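Local coordinates for protein histidine kinase (Caulobacter vibrioides, PDB 6TNE) that probably takes part in phosphorelay signalling as a hybrid histidine kinase, the part described being its receiver domain, at residues F5-D10 with M78-Y83. Numbering follows the deposited sequence.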
loop_
_atom_site.group_PDB
_atom_site.type_symbol
_atom_site.label_atom_id
_atom_site.label_comp_id
_atom_site.label_asym_id
_atom_site.label_seq_id
_atom_site.Cartn_x
_atom_site.Cartn_y
_atom_site.Cartn_z
ATOM N N PHE A 5 -1.216 -3.002 -2.219
ATOM C CA PHE A 5 -0.403 -3.344 -1.048
ATOM C C PHE A 5 0.909 -3.904 -1.568
ATOM O O PHE A 5 0.931 -4.994 -2.163
ATOM C CB PHE A 5 -1.141 -4.370 -0.173
ATOM C CG PHE A 5 -0.634 -4.457 1.233
ATOM C CD1 PHE A 5 0.679 -4.709 1.545
ATOM C CD2 PHE A 5 -1.491 -4.200 2.289
ATOM C CE1 PHE A 5 1.117 -4.742 2.873
ATOM C CE2 PHE A 5 -1.075 -4.252 3.628
ATOM C CZ PHE A 5 0.247 -4.526 3.927
ATOM N N VAL A 6 1.995 -3.178 -1.349
ATOM C CA VAL A 6 3.312 -3.487 -1.891
ATOM C C VAL A 6 4.221 -3.868 -0.736
ATOM O O VAL A 6 4.502 -3.049 0.146
ATOM C CB VAL A 6 3.873 -2.294 -2.666
ATOM C CG1 VAL A 6 5.134 -2.712 -3.421
ATOM C CG2 VAL A 6 2.807 -1.671 -3.575
ATOM N N GLU A 7 4.684 -5.120 -0.718
ATOM C CA GLU A 7 5.490 -5.640 0.383
ATOM C C GLU A 7 6.218 -6.863 -0.159
ATOM O O GLU A 7 5.593 -7.780 -0.689
ATOM C CB GLU A 7 4.574 -5.977 1.569
ATOM C CG GLU A 7 5.199 -6.817 2.674
ATOM C CD GLU A 7 6.382 -6.155 3.288
ATOM O OE1 GLU A 7 6.199 -5.200 4.043
ATOM O OE2 GLU A 7 7.529 -6.551 3.012
ATOM N N ASP A 8 7.552 -6.864 -0.029
ATOM C CA ASP A 8 8.349 -7.969 -0.554
ATOM C C ASP A 8 8.274 -9.214 0.307
ATOM O O ASP A 8 8.559 -10.318 -0.193
ATOM C CB ASP A 8 9.803 -7.568 -0.740
ATOM C CG ASP A 8 10.426 -7.115 0.529
ATOM O OD1 ASP A 8 9.922 -6.167 1.137
ATOM O OD2 ASP A 8 11.473 -7.687 0.905
ATOM N N GLU A 9 8.025 -9.074 1.611
ATOM C CA GLU A 9 7.989 -10.224 2.494
ATOM C C GLU A 9 6.634 -10.899 2.356
ATOM O O GLU A 9 5.610 -10.381 2.824
ATOM C CB GLU A 9 8.192 -9.769 3.919
ATOM C CG GLU A 9 8.555 -10.878 4.870
ATOM C CD GLU A 9 9.131 -10.319 6.155
ATOM O OE1 GLU A 9 9.598 -9.152 6.129
ATOM O OE2 GLU A 9 9.078 -11.029 7.183
ATOM N N ASP A 10 6.629 -12.062 1.712
ATOM C CA ASP A 10 5.379 -12.689 1.309
ATOM C C ASP A 10 4.444 -12.946 2.487
ATOM O O ASP A 10 3.248 -12.705 2.393
ATOM C CB ASP A 10 5.625 -13.965 0.507
ATOM C CG ASP A 10 6.252 -13.687 -0.889
ATOM O OD1 ASP A 10 6.957 -14.600 -1.365
ATOM O OD2 ASP A 10 6.100 -12.592 -1.513
ATOM N N MET A 78 0.239 5.116 2.496
ATOM C CA MET A 78 0.701 4.739 3.821
ATOM C C MET A 78 1.953 3.914 3.667
ATOM O O MET A 78 1.929 2.846 3.020
ATOM C CB MET A 78 -0.355 3.896 4.483
ATOM C CG MET A 78 0.012 3.455 5.855
ATOM S SD MET A 78 -1.293 2.659 6.774
ATOM C CE MET A 78 -1.867 1.395 5.716
ATOM N N PHE A 79 3.061 4.397 4.193
ATOM C CA PHE A 79 4.309 3.660 4.214
ATOM C C PHE A 79 4.413 2.870 5.490
ATOM O O PHE A 79 4.018 3.346 6.553
ATOM C CB PHE A 79 5.486 4.617 4.097
ATOM C CG PHE A 79 5.627 5.193 2.723
ATOM C CD1 PHE A 79 5.859 4.350 1.615
ATOM C CD2 PHE A 79 5.475 6.545 2.507
ATOM C CE1 PHE A 79 5.950 4.871 0.322
ATOM C CE2 PHE A 79 5.543 7.059 1.215
ATOM C CZ PHE A 79 5.785 6.233 0.141
ATOM N N ILE A 80 4.985 1.691 5.386
ATOM C CA ILE A 80 5.228 0.814 6.516
ATOM C C ILE A 80 6.716 0.486 6.549
ATOM O O ILE A 80 7.351 0.315 5.507
ATOM C CB ILE A 80 4.350 -0.455 6.474
ATOM C CG1 ILE A 80 4.612 -1.351 5.259
ATOM C CG2 ILE A 80 2.841 -0.067 6.529
ATOM C CD1 ILE A 80 3.836 -2.613 5.263
ATOM N N SER A 81 7.281 0.377 7.749
ATOM C CA SER A 81 8.687 -0.021 7.837
ATOM C C SER A 81 9.018 -0.345 9.275
ATOM O O SER A 81 8.430 0.227 10.201
ATOM C CB SER A 81 9.677 1.077 7.399
ATOM O OG SER A 81 11.018 0.585 7.403
ATOM N N GLY A 82 9.997 -1.253 9.448
ATOM C CA GLY A 82 10.583 -1.516 10.749
ATOM C C GLY A 82 11.598 -0.492 11.174
ATOM O O GLY A 82 12.043 -0.529 12.326
ATOM N N TYR A 83 12.008 0.400 10.256
ATOM C CA TYR A 83 12.893 1.523 10.567
ATOM C C TYR A 83 12.204 2.795 11.071
ATOM O O TYR A 83 11.148 3.186 10.574
ATOM C CB TYR A 83 13.727 1.819 9.340
ATOM C CG TYR A 83 14.558 0.603 9.020
ATOM C CD1 TYR A 83 15.784 0.393 9.630
ATOM C CD2 TYR A 83 14.070 -0.386 8.168
ATOM C CE1 TYR A 83 16.520 -0.746 9.364
ATOM C CE2 TYR A 83 14.781 -1.533 7.915
ATOM C CZ TYR A 83 16.013 -1.709 8.506
ATOM O OH TYR A 83 16.738 -2.853 8.244
#
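Ile80 reaches toward the 5-10 segment and touches both Phe5 and Glu7 through its terminal methyl. Its CD1 lies 4.2 Å from CE1 of Phe5, approaching the ring obliquely, and 3.7 Å from OE1 of Glu7. With chi1 at 63°, CG1 is tucked over the backbone, flanked by N and C, and a straight second torsion carries CD1 outward; the isoleucine crosses both partners at about a right angle. Within 5-10, CB of Glu7, just beyond the end of strand 2-6, lies at the edge of the Phe5 ring, in its plane. The carboxylate of Glu7 is buried but held at both oxygens. OE2 of Glu7 uses its anti lone pair to accept a nearly straight bond of 2.9 Å from the backbone N of Glu9, which occupies the N-cap position of helix 10-21, while OE1 forms a salt bridge with Lys103. OE2 and OD1 of Asp8 both lie close to OD2 of Asp53. Because strand 49-53 runs between strands 2-6 and 77-81, the contact spans two strand spacings by side chains alone, on the sheet face packed by helix 10-21. Such a side-chain contact across the sheet, leading up to an acidic cluster at the C-terminal ends of parallel strands, is characteristic of the CheY-like receiver fold.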